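PDB 4J8L: uncharacterized protein YhfS from Escherichia coli, which is of unknown function but carries covalently attached pyridoxal 5'-phosphate and may have a cysteine synthase-like activity. Local coordinates for residues G31-T36 and T52-Q57; G37-L42 and Q48-Q53; G77-G82 and V189-C194; A276-L281 and G308-Y313. One frame throughout, in Å; residues are numbered along the deposited sequence.

Contact 1. Residues G31-T36 and T52-Q57; sequences GSEFLT and TQRVEQ. With ACY (acetic acid), chain D.
E33 and R54 make this contact by themselves, one carboxylate against one guanidinium group at the protein surface. The tight part is a single oxygen. E33 OE1 stands over one face of the guanidinium, 2.8 Å from R54 NH2 and 3.0 Å from R54 CZ. Because it lies well out of the guanidinium plane, no N-H of R54 points at it; the pair is a salt bridge held by charge alone. The two flat groups stand nearly perpendicular, 86° apart. Both side chains leave the backbone with CG anti to the carbonyl carbon and run on extended, and they cross at about a right angle where their ends meet.

The rest of the contact is looser. E33 OE2 stays 3.9 Å from R54 NH2, both residues are partly exposed, and only 77 Å² is buried in all. An acetate, probably from the crystallisation liquor, approaches R54 at the guanidinium edge: R54 NE gives acetate OXT a hydrogen bond of 3.2 Å, bent to 144° at the hydrogen. R54 NH1 turns elsewhere, to the carbonyl oxygen of H28 at the end of helix 11-28. R54 thus meets an anion over a face, another at an edge and a backbone oxygen. Within 31-36, T36 OG1 donates to E33 O at 2.7 Å, linking T36 to the backbone of the salt-bridge residue. The result is a surface salt bridge between successive helices, 31-34 and 50-62, in a protein of the aminotransferase-like PLP fold.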
loop_
_atom_site.group_PDB
_atom_site.type_symbol
_atom_site.label_atom_id
_atom_site.label_comp_id
_atom_site.label_asym_id
_atom_site.label_seq_id
_atom_site.Cartn_x
_atom_site.Cartn_y
_atom_site.Cartn_z
ATOM N N GLY A 31 -16.863 11.112 23.449
ATOM C CA GLY A 31 -16.362 9.851 23.983
ATOM C C GLY A 31 -17.396 8.745 24.077
ATOM O O GLY A 31 -17.128 7.600 23.708
ATOM N N SER A 32 -18.588 9.078 24.559
ATOM C CA SER A 32 -19.623 8.062 24.715
ATOM C C SER A 32 -20.006 7.471 23.360
ATOM O O SER A 32 -20.328 6.284 23.262
ATOM C CB SER A 32 -20.852 8.626 25.424
ATOM O OG SER A 32 -21.453 9.637 24.640
ATOM N N GLU A 33 -19.954 8.289 22.313
ATOM C CA GLU A 33 -20.290 7.813 20.973
ATOM C C GLU A 33 -19.233 6.883 20.385
ATOM O O GLU A 33 -19.548 6.042 19.542
ATOM C CB GLU A 33 -20.572 8.987 20.039
ATOM C CG GLU A 33 -21.742 9.829 20.518
ATOM C CD GLU A 33 -22.148 10.883 19.515
ATOM O OE1 GLU A 33 -21.764 10.757 18.334
ATOM O OE2 GLU A 33 -22.851 11.838 19.909
ATOM N N PHE A 34 -17.984 7.019 20.825
ATOM C CA PHE A 34 -16.940 6.108 20.358
ATOM C C PHE A 34 -17.110 4.709 20.960
ATOM O O PHE A 34 -16.579 3.725 20.441
ATOM C CB PHE A 34 -15.537 6.639 20.682
ATOM C CG PHE A 34 -14.453 5.947 19.917
ATOM C CD1 PHE A 34 -14.260 6.233 18.571
ATOM C CD2 PHE A 34 -13.645 4.992 20.518
ATOM C CE1 PHE A 34 -13.274 5.589 17.839
ATOM C CE2 PHE A 34 -12.647 4.344 19.790
ATOM C CZ PHE A 34 -12.463 4.642 18.445
ATOM N N LEU A 35 -17.830 4.633 22.073
ATOM C CA LEU A 35 -18.028 3.352 22.752
ATOM C C LEU A 35 -19.401 2.768 22.405
ATOM O O LEU A 35 -19.990 2.052 23.190
ATOM C CB LEU A 35 -17.857 3.516 24.270
ATOM C CG LEU A 35 -16.511 4.082 24.756
ATOM C CD1 LEU A 35 -16.497 4.305 26.259
ATOM C CD2 LEU A 35 -15.342 3.183 24.344
ATOM N N THR A 36 -19.920 3.086 21.219
ATOM C CA THR A 36 -21.260 2.612 20.842
ATOM C C THR A 36 -21.289 1.346 19.978
ATOM O O THR A 36 -22.368 0.839 19.681
ATOM C CB THR A 36 -22.124 3.702 20.153
ATOM O OG1 THR A 36 -21.447 4.195 18.989
ATOM C CG2 THR A 36 -22.430 4.852 21.109
ATOM N N THR A 52 -20.101 5.129 10.221
ATOM C CA THR A 52 -19.262 5.029 9.029
ATOM C C THR A 52 -18.973 6.415 8.446
ATOM O O THR A 52 -17.833 6.709 8.078
ATOM C CB THR A 52 -19.882 4.077 7.996
ATOM O OG1 THR A 52 -20.015 2.782 8.602
ATOM C CG2 THR A 52 -18.985 3.954 6.742
ATOM N N GLN A 53 -19.996 7.268 8.390
ATOM C CA GLN A 53 -19.782 8.640 7.950
ATOM C C GLN A 53 -18.726 9.307 8.824
ATOM O O GLN A 53 -17.781 9.902 8.311
ATOM C CB GLN A 53 -21.069 9.465 7.981
ATOM C CG GLN A 53 -20.835 10.901 7.513
ATOM C CD GLN A 53 -22.023 11.822 7.720
ATOM O OE1 GLN A 53 -22.718 11.759 8.737
ATOM N NE2 GLN A 53 -22.259 12.697 6.750
ATOM N N ARG A 54 -18.880 9.187 10.143
ATOM C CA ARG A 54 -17.946 9.830 11.066
ATOM C C ARG A 54 -16.517 9.350 10.824
ATOM O O ARG A 54 -15.578 10.145 10.822
ATOM C CB ARG A 54 -18.324 9.554 12.522
ATOM C CG ARG A 54 -19.564 10.246 13.000
ATOM C CD ARG A 54 -19.772 9.996 14.494
ATOM N NE ARG A 54 -21.022 10.562 14.984
ATOM C CZ ARG A 54 -21.119 11.734 15.598
ATOM N NH1 ARG A 54 -20.033 12.466 15.804
ATOM N NH2 ARG A 54 -22.299 12.171 16.015
ATOM N N VAL A 55 -16.354 8.043 10.644
ATOM C CA VAL A 55 -15.034 7.477 10.405
ATOM C C VAL A 55 -14.455 8.039 9.112
ATOM O O VAL A 55 -13.277 8.389 9.042
ATOM C CB VAL A 55 -15.059 5.923 10.373
ATOM C CG1 VAL A 55 -13.733 5.370 9.833
ATOM C CG2 VAL A 55 -15.341 5.365 11.763
ATOM N N GLU A 56 -15.296 8.150 8.092
ATOM C CA GLU A 56 -14.858 8.733 6.826
ATOM C C GLU A 56 -14.399 10.179 7.017
ATOM O O GLU A 56 -13.382 10.582 6.444
ATOM C CB GLU A 56 -15.959 8.609 5.767
ATOM C CG GLU A 56 -16.118 7.161 5.309
ATOM C CD GLU A 56 -17.414 6.894 4.567
ATOM O OE1 GLU A 56 -18.341 7.730 4.636
ATOM O OE2 GLU A 56 -17.492 5.832 3.901
ATOM N N GLN A 57 -15.116 10.934 7.853
ATOM C CA GLN A 57 -14.706 12.297 8.176
ATOM C C GLN A 57 -13.346 12.305 8.869
ATOM O O GLN A 57 -12.506 13.163 8.594
ATOM C CB GLN A 57 -15.763 13.000 9.044
ATOM C CG GLN A 57 -17.041 13.330 8.265
ATOM C CD GLN A 57 -18.161 13.798 9.160
ATOM O OE1 GLN A 57 -17.990 13.912 10.372
ATOM N NE2 GLN A 57 -19.320 14.075 8.569
HETATM C C ACY D . -24.325 8.407 15.732
HETATM O O ACY D . -25.200 7.530 15.909
HETATM O OXT ACY D . -23.103 8.162 15.601
HETATM C CH3 ACY D . -24.764 9.839 15.668
#

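Contact 2. Residues G37-L42 and Q48-Q53; sequences GGDLGL and QPRVTQ. With ACY (acetic acid), chain D.
The N-terminal turn of helix 50-62, with P49 at its N-cap position, is gripped by the carboxylate of D39. Both oxygens accept backbone N-H groups there: V51 N reaches D39 OD1 at 2.8 Å in a nearly straight bond of 167°, and R50 N reaches D39 OD2 at the same 2.8 Å but more bent, 149°. OD2 uses its syn lone pair; OD1 is also met on the syn side, slightly out of the carboxylate plane. With CG placed between the backbone N and the carbonyl carbon (chi1 65°), the short D39 side chain turns straight into the helix start. Two bonds fix the rotation of its carboxylate, and the positive end of the helix would probably favour the negative charge.

This is a helix N-terminus held by an acidic residue of the preceding loop, which runs roughly antiparallel to 48-51. D39 OD2 also meets a charge: it sits 3.3 Å above the centre of the R50 guanidinium, a salt bridge of charges only. R50 bends at chi3 to bring its guanidinium over, and R50 NE then donates to acetate O at 2.6 Å at the group's edge. Carbon-to-oxygen van der Waals contacts fill the rest. P49 CB lies 3.4 Å from D39 OD1, V51 CG2 touches the same oxygen, and P49 CD lies 3.3 Å from G41 O. G38 lies over V51 CG2, and its backbone angles call for glycine. Beyond the pair, D39 shares backbone hydrogen bonds with G229, G41 N donates to Q228 OE1, and V51 packs on L233 of helix 229-261.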
loop_
_atom_site.group_PDB
_atom_site.type_symbol
_atom_site.label_atom_id
_atom_site.label_comp_id
_atom_site.label_asym_id
_atom_site.label_seq_id
_atom_site.Cartn_x
_atom_site.Cartn_y
_atom_site.Cartn_z
ATOM N N GLY A 37 -20.125 0.837 19.572
ATOM C CA GLY A 37 -20.071 -0.421 18.838
ATOM C C GLY A 37 -20.278 -0.341 17.317
ATOM O O GLY A 37 -19.906 -1.268 16.589
ATOM N N GLY A 38 -20.873 0.745 16.842
ATOM C CA GLY A 38 -21.068 0.950 15.411
ATOM C C GLY A 38 -22.446 0.559 14.894
ATOM O O GLY A 38 -22.848 -0.610 15.004
ATOM N N ASP A 39 -23.155 1.526 14.307
ATOM C CA ASP A 39 -24.518 1.290 13.829
ATOM C C ASP A 39 -24.539 0.613 12.460
ATOM O O ASP A 39 -23.494 0.378 11.862
ATOM C CB ASP A 39 -25.365 2.577 13.826
ATOM C CG ASP A 39 -24.861 3.623 12.850
ATOM O OD1 ASP A 39 -23.637 3.846 12.790
ATOM O OD2 ASP A 39 -25.696 4.252 12.156
ATOM N N LEU A 40 -25.738 0.288 11.994
ATOM C CA LEU A 40 -25.924 -0.555 10.824
ATOM C C LEU A 40 -26.822 0.094 9.785
ATOM O O LEU A 40 -27.761 0.804 10.120
ATOM C CB LEU A 40 -26.581 -1.866 11.245
ATOM C CG LEU A 40 -25.777 -2.781 12.166
ATOM C CD1 LEU A 40 -26.686 -3.806 12.827
ATOM C CD2 LEU A 40 -24.684 -3.489 11.361
ATOM N N GLY A 41 -26.552 -0.173 8.515
ATOM C CA GLY A 41 -27.564 0.041 7.499
ATOM C C GLY A 41 -27.705 1.411 6.864
ATOM O O GLY A 41 -26.851 2.293 7.004
ATOM N N LEU A 42 -28.812 1.572 6.155
ATOM C CA LEU A 42 -29.013 2.714 5.262
ATOM C C LEU A 42 -29.742 3.828 6.001
ATOM O O LEU A 42 -30.936 4.026 5.810
ATOM C CB LEU A 42 -29.824 2.263 4.049
ATOM C CG LEU A 42 -29.226 1.106 3.243
ATOM C CD1 LEU A 42 -30.037 0.835 1.989
ATOM C CD2 LEU A 42 -27.786 1.412 2.890
ATOM N N GLN A 48 -25.945 5.162 4.665
ATOM C CA GLN A 48 -24.838 4.410 5.252
ATOM C C GLN A 48 -24.950 4.609 6.759
ATOM O O GLN A 48 -25.718 5.442 7.213
ATOM C CB GLN A 48 -23.480 4.943 4.764
ATOM C CG GLN A 48 -23.260 6.399 5.137
ATOM C CD GLN A 48 -21.883 6.948 4.785
ATOM O OE1 GLN A 48 -21.699 8.168 4.720
ATOM N NE2 GLN A 48 -20.910 6.062 4.561
ATOM N N PRO A 49 -24.194 3.840 7.540
ATOM C CA PRO A 49 -24.224 4.056 8.994
ATOM C C PRO A 49 -23.693 5.413 9.405
ATOM O O PRO A 49 -22.786 5.961 8.764
ATOM C CB PRO A 49 -23.302 2.939 9.519
ATOM C CG PRO A 49 -23.483 1.841 8.525
ATOM C CD PRO A 49 -23.556 2.555 7.192
ATOM N N ARG A 50 -24.288 5.973 10.458
ATOM C CA ARG A 50 -23.829 7.245 10.982
ATOM C C ARG A 50 -22.370 7.142 11.417
ATOM O O ARG A 50 -21.589 8.064 11.195
ATOM C CB ARG A 50 -24.699 7.682 12.165
ATOM C CG ARG A 50 -26.165 7.949 11.813
ATOM C CD ARG A 50 -26.984 8.272 13.066
ATOM N NE ARG A 50 -26.899 7.179 14.039
ATOM C CZ ARG A 50 -27.700 6.116 14.057
ATOM N NH1 ARG A 50 -28.676 5.994 13.168
ATOM N NH2 ARG A 50 -27.538 5.180 14.981
ATOM N N VAL A 51 -21.999 6.020 12.038
ATOM C CA VAL A 51 -20.621 5.857 12.488
ATOM C C VAL A 51 -19.651 5.749 11.307
ATOM O O VAL A 51 -18.529 6.258 11.354
ATOM C CB VAL A 51 -20.483 4.647 13.435
ATOM C CG1 VAL A 51 -19.008 4.320 13.670
ATOM C CG2 VAL A 51 -21.197 4.932 14.740
ATOM N N THR A 52 -20.101 5.129 10.221
ATOM C CA THR A 52 -19.262 5.029 9.029
ATOM C C THR A 52 -18.973 6.415 8.446
ATOM O O THR A 52 -17.833 6.709 8.078
ATOM C CB THR A 52 -19.882 4.077 7.996
ATOM O OG1 THR A 52 -20.015 2.782 8.602
ATOM C CG2 THR A 52 -18.985 3.954 6.742
ATOM N N GLN A 53 -19.996 7.268 8.390
ATOM C CA GLN A 53 -19.782 8.640 7.950
ATOM C C GLN A 53 -18.726 9.307 8.824
ATOM O O GLN A 53 -17.781 9.902 8.311
ATOM C CB GLN A 53 -21.069 9.465 7.981
ATOM C CG GLN A 53 -20.835 10.901 7.513
ATOM C CD GLN A 53 -22.023 11.822 7.720
ATOM O OE1 GLN A 53 -22.718 11.759 8.737
ATOM N NE2 GLN A 53 -22.259 12.697 6.750
HETATM C C ACY D . -24.325 8.407 15.732
HETATM O O ACY D . -25.200 7.530 15.909
HETATM O OXT ACY D . -23.103 8.162 15.601
HETATM C CH3 ACY D . -24.764 9.839 15.668
#

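Contact 3. Residues G77-G82 and V189-C194; sequences GAIRAG and VSTFSC
T191 makes most of the contact of strand 189-193 with helix 74-86, chiefly through van der Waals contact with A78 and I79. Carbon packs on carbon where A78 CB lies 3.8 Å from T191 CB, and T191 CG2 reaches the helix backbone at 3.6 Å from A78 O. The methyl can lie there because the next turn offers G82, whose missing side chain leaves room beside it. A contact of mixed kind follows: I79 CG1 sits 3.3 Å from T191 OG1, the two side chains crossing at about a right angle. That hydroxyl, with chi1 63°, is between the backbone N and the carbonyl carbon, and its polar partner is the carbonyl oxygen of T169. With an alanine here, T169 O would probably lose that bond and a gap would open beside A78 and I79.

Helix and strand run nearly antiparallel, 155° apart, with axes 7.3 Å from each other. The strand lies in the mixed sheet between 167-170 and 203-208; I79 also touches helix 102-111, F192 packs against A205 and V207 after leaving away from the helix, and S193 OG bonds the backbone N of the PLP-bearing lysine, residue 196.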
loop_
_atom_site.group_PDB
_atom_site.type_symbol
_atom_site.label_atom_id
_atom_site.label_comp_id
_atom_site.label_asym_id
_atom_site.label_seq_id
_atom_site.Cartn_x
_atom_site.Cartn_y
_atom_site.Cartn_z
ATOM N N GLY A 77 -11.054 -2.620 -4.935
ATOM C CA GLY A 77 -12.323 -1.900 -4.951
ATOM C C GLY A 77 -12.134 -0.391 -4.899
ATOM O O GLY A 77 -12.865 0.369 -5.560
ATOM N N ALA A 78 -11.153 0.054 -4.117
ATOM C CA ALA A 78 -10.881 1.486 -3.991
ATOM C C ALA A 78 -10.376 2.069 -5.315
ATOM O O ALA A 78 -10.791 3.149 -5.738
ATOM C CB ALA A 78 -9.877 1.747 -2.867
ATOM N N ILE A 79 -9.477 1.346 -5.967
ATOM C CA ILE A 79 -8.953 1.786 -7.254
ATOM C C ILE A 79 -10.051 1.784 -8.306
ATOM O O ILE A 79 -10.139 2.713 -9.106
ATOM C CB ILE A 79 -7.754 0.939 -7.686
ATOM C CG1 ILE A 79 -6.552 1.314 -6.810
ATOM C CG2 ILE A 79 -7.429 1.149 -9.176
ATOM C CD1 ILE A 79 -5.407 0.295 -6.830
ATOM N N ARG A 80 -10.894 0.755 -8.309
ATOM C CA ARG A 80 -12.000 0.734 -9.273
ATOM C C ARG A 80 -12.932 1.930 -9.077
ATOM O O ARG A 80 -13.296 2.619 -10.033
ATOM C CB ARG A 80 -12.807 -0.559 -9.175
ATOM C CG ARG A 80 -13.879 -0.671 -10.260
ATOM C CD ARG A 80 -14.877 -1.786 -9.960
ATOM N NE ARG A 80 -14.253 -3.106 -9.936
ATOM C CZ ARG A 80 -14.053 -3.818 -8.826
ATOM N NH1 ARG A 80 -14.427 -3.338 -7.638
ATOM N NH2 ARG A 80 -13.483 -5.017 -8.905
ATOM N N ALA A 81 -13.309 2.186 -7.830
ATOM C CA ALA A 81 -14.220 3.286 -7.552
ATOM C C ALA A 81 -13.589 4.625 -7.903
ATOM O O ALA A 81 -14.247 5.490 -8.487
ATOM C CB ALA A 81 -14.648 3.262 -6.086
ATOM N N GLY A 82 -12.315 4.798 -7.561
ATOM C CA GLY A 82 -11.626 6.039 -7.880
ATOM C C GLY A 82 -11.480 6.271 -9.377
ATOM O O GLY A 82 -11.766 7.362 -9.882
ATOM N N VAL A 189 -7.235 11.924 -5.563
ATOM C CA VAL A 189 -7.615 10.930 -4.558
ATOM C C VAL A 189 -6.504 9.924 -4.333
ATOM O O VAL A 189 -5.793 9.544 -5.278
ATOM C CB VAL A 189 -8.901 10.132 -4.922
ATOM C CG1 VAL A 189 -10.164 10.972 -4.710
ATOM C CG2 VAL A 189 -8.829 9.589 -6.345
ATOM N N SER A 190 -6.363 9.524 -3.070
ATOM C CA SER A 190 -5.568 8.368 -2.662
ATOM C C SER A 190 -6.461 7.147 -2.555
ATOM O O SER A 190 -7.658 7.269 -2.307
ATOM C CB SER A 190 -4.942 8.611 -1.287
ATOM O OG SER A 190 -3.699 9.284 -1.371
ATOM N N THR A 191 -5.882 5.960 -2.726
ATOM C CA THR A 191 -6.639 4.736 -2.505
ATOM C C THR A 191 -5.783 3.743 -1.733
ATOM O O THR A 191 -4.569 3.687 -1.913
ATOM C CB THR A 191 -7.065 4.060 -3.824
ATOM O OG1 THR A 191 -5.899 3.663 -4.558
ATOM C CG2 THR A 191 -7.921 4.967 -4.677
ATOM N N PHE A 192 -6.418 2.956 -0.877
ATOM C CA PHE A 192 -5.700 1.893 -0.176
ATOM C C PHE A 192 -6.607 0.850 0.446
ATOM O O PHE A 192 -7.730 1.153 0.839
ATOM C CB PHE A 192 -4.755 2.455 0.900
ATOM C CG PHE A 192 -5.397 3.416 1.864
ATOM C CD1 PHE A 192 -5.420 4.779 1.589
ATOM C CD2 PHE A 192 -5.924 2.968 3.079
ATOM C CE1 PHE A 192 -5.985 5.680 2.484
ATOM C CE2 PHE A 192 -6.497 3.867 3.982
ATOM C CZ PHE A 192 -6.524 5.222 3.684
ATOM N N SER A 193 -6.093 -0.378 0.538
ATOM C CA SER A 193 -6.714 -1.432 1.335
ATOM C C SER A 193 -6.582 -1.160 2.832
ATOM O O SER A 193 -5.498 -0.857 3.319
ATOM C CB SER A 193 -6.050 -2.780 1.022
ATOM O OG SER A 193 -6.433 -3.763 1.971
ATOM N N CYS A 194 -7.679 -1.277 3.570
ATOM C CA CYS A 194 -7.575 -1.204 5.030
ATOM C C CYS A 194 -7.161 -2.545 5.632
ATOM O O CYS A 194 -6.678 -2.590 6.758
ATOM C CB CYS A 194 -8.866 -0.708 5.667
ATOM S SG CYS A 194 -9.253 0.980 5.113
#

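Contact 4. Residues A276-L281 and G308-Y313; sequences AQSKVL and GAESKY
S278 OG gives E310 OE2 a short hydrogen bond of 2.6 Å, the one polar link between the two segments. The hydroxyl comes from the syn side of the carboxylate but lies 35° out of its plane, and S278 CB follows at 3.4 Å from E310 OE2. With OG anti to the backbone N (chi1 -170°), the serine hydroxyl is aimed across at the acid, while E310 stretches to meet it, extended beyond CG (chi2 -172°).

Around this pair, the carboxylate has further partners. N341 ND2 also bonds OE2, and K177 NZ forms a salt bridge with OE1, so both oxygens of this buried acid are engaged and its charge is probably balanced by the lysine. A glutamine in its place would probably leave K177 without its countercharge. Y173 touches both side chains, and its hydroxyl bonds A309 N next door.

Farther out lie the features that set the two backbones. A cis peptide bond precedes A309, and E310 follows with left-handed backbone angles. S311 OG accepts from Y313 N at 3.1 Å, an ST turn that shapes the chain after E310. In the other segment, A276 N bonds S278 O at 2.8 Å, closing a turn that contains the second cis peptide bond, between A276 and Q277.

S278 thus sits at the turn between strands 268-275 and 279-285 of the antiparallel sheet, N341 belongs to its strand 337-341, and E310, in the loop between helix 290-299 and strand 318-320, also rests against H246 of helix 229-261.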
loop_
_atom_site.group_PDB
_atom_site.type_symbol
_atom_site.label_atom_id
_atom_site.label_comp_id
_atom_site.label_asym_id
_atom_site.label_seq_id
_atom_site.Cartn_x
_atom_site.Cartn_y
_atom_site.Cartn_z
ATOM N N ALA A 276 9.311 -4.091 -2.805
ATOM C CA ALA A 276 9.013 -5.190 -3.715
ATOM C C ALA A 276 7.761 -5.980 -3.316
ATOM O O ALA A 276 7.860 -7.152 -2.978
ATOM C CB ALA A 276 10.223 -6.126 -3.794
ATOM N N GLN A 277 6.585 -5.356 -3.336
ATOM C CA GLN A 277 6.420 -3.937 -3.631
ATOM C C GLN A 277 6.387 -3.162 -2.316
ATOM O O GLN A 277 6.698 -1.975 -2.282
ATOM C CB GLN A 277 5.161 -3.701 -4.464
ATOM C CG GLN A 277 5.211 -4.440 -5.803
ATOM C CD GLN A 277 4.141 -3.986 -6.775
ATOM O OE1 GLN A 277 3.020 -3.677 -6.383
ATOM N NE2 GLN A 277 4.487 -3.948 -8.061
ATOM N N SER A 278 6.021 -3.842 -1.231
ATOM C CA SER A 278 6.173 -3.258 0.093
ATOM C C SER A 278 7.653 -3.302 0.443
ATOM O O SER A 278 8.405 -4.074 -0.143
ATOM C CB SER A 278 5.356 -4.025 1.140
ATOM O OG SER A 278 5.322 -3.315 2.376
ATOM N N LYS A 279 8.073 -2.477 1.396
ATOM C CA LYS A 279 9.481 -2.406 1.758
ATOM C C LYS A 279 9.861 -3.649 2.567
ATOM O O LYS A 279 9.331 -3.887 3.656
ATOM C CB LYS A 279 9.766 -1.105 2.513
ATOM C CG LYS A 279 11.235 -0.738 2.668
ATOM C CD LYS A 279 11.359 0.695 3.174
ATOM C CE LYS A 279 12.796 1.052 3.501
ATOM N NZ LYS A 279 12.920 2.449 4.035
ATOM N N VAL A 280 10.757 -4.453 1.996
ATOM C CA VAL A 280 11.144 -5.753 2.533
ATOM C C VAL A 280 12.623 -5.999 2.246
ATOM O O VAL A 280 13.280 -5.196 1.574
ATOM C CB VAL A 280 10.354 -6.904 1.858
ATOM C CG1 VAL A 280 8.867 -6.789 2.164
ATOM C CG2 VAL A 280 10.598 -6.909 0.353
ATOM N N LEU A 281 13.149 -7.110 2.751
ATOM C CA LEU A 281 14.505 -7.523 2.415
ATOM C C LEU A 281 14.531 -8.509 1.256
ATOM O O LEU A 281 13.689 -9.406 1.164
ATOM C CB LEU A 281 15.203 -8.178 3.613
ATOM C CG LEU A 281 16.077 -7.218 4.412
ATOM C CD1 LEU A 281 15.223 -6.484 5.425
ATOM C CD2 LEU A 281 17.246 -7.929 5.068
ATOM N N GLY A 308 -2.681 -10.530 3.627
ATOM C CA GLY A 308 -3.030 -9.163 3.262
ATOM C C GLY A 308 -2.299 -8.613 2.037
ATOM O O GLY A 308 -2.948 -8.222 1.069
ATOM N N ALA A 309 -0.971 -8.520 2.073
ATOM C CA ALA A 309 -0.140 -8.842 3.230
ATOM C C ALA A 309 -0.205 -7.753 4.294
ATOM O O ALA A 309 -0.997 -6.825 4.182
ATOM C CB ALA A 309 1.299 -9.047 2.783
ATOM N N GLU A 310 0.635 -7.893 5.322
ATOM C CA GLU A 310 0.693 -6.927 6.426
ATOM C C GLU A 310 -0.642 -6.774 7.163
ATOM O O GLU A 310 -0.938 -5.722 7.727
ATOM C CB GLU A 310 1.272 -5.585 5.932
ATOM C CG GLU A 310 2.642 -5.831 5.280
ATOM C CD GLU A 310 3.436 -4.582 4.914
ATOM O OE1 GLU A 310 2.961 -3.452 5.127
ATOM O OE2 GLU A 310 4.560 -4.757 4.383
ATOM N N SER A 311 -1.426 -7.850 7.176
ATOM C CA SER A 311 -2.712 -7.848 7.857
ATOM C C SER A 311 -2.513 -8.122 9.341
ATOM O O SER A 311 -1.424 -8.486 9.784
ATOM C CB SER A 311 -3.637 -8.924 7.279
ATOM O OG SER A 311 -3.267 -10.208 7.757
ATOM N N LYS A 312 -3.582 -7.934 10.102
ATOM C CA LYS A 312 -3.562 -8.228 11.537
ATOM C C LYS A 312 -3.185 -9.674 11.855
ATOM O O LYS A 312 -2.796 -9.977 12.993
ATOM C CB LYS A 312 -4.932 -7.929 12.141
ATOM C CG LYS A 312 -6.044 -8.801 11.582
ATOM C CD LYS A 312 -7.420 -8.274 12.023
ATOM C CE LYS A 312 -8.547 -8.941 11.241
ATOM N NZ LYS A 312 -9.904 -8.445 11.633
ATOM N N TYR A 313 -3.317 -10.573 10.880
ATOM C CA TYR A 313 -3.025 -11.980 11.100
ATOM C C TYR A 313 -1.545 -12.295 10.957
ATOM O O TYR A 313 -1.075 -13.328 11.440
ATOM C CB TYR A 313 -3.778 -12.860 10.105
ATOM C CG TYR A 313 -5.269 -12.691 10.144
ATOM C CD1 TYR A 313 -6.004 -13.128 11.232
ATOM C CD2 TYR A 313 -5.947 -12.082 9.092
ATOM C CE1 TYR A 313 -7.366 -12.980 11.275
ATOM C CE2 TYR A 313 -7.309 -11.934 9.124
ATOM C CZ TYR A 313 -8.015 -12.387 10.224
ATOM O OH TYR A 313 -9.374 -12.239 10.278
#

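Contacts 1 and 2 form one neighbourhood, with centres 9 Å apart: both use helix 50-62, share T52 and Q53, and hold the same acetate, which R54 and R50 grip from the two contacts. Q48 NE2 of contact 2 lies 3.1 Å from E56 OE1 of contact 1, a probable hydrogen bond. Contact 3, about 20 Å from contact 2 between centres, is buried and includes the strand that leads to the PLP-bearing lysine. Contact 4 belongs to the C-terminal domain, yet its nearest atoms are about 6 Å from contact 3; a glycol fragment and a different acetate, about 5 Å from the S278 side chain, may mark a pocket there.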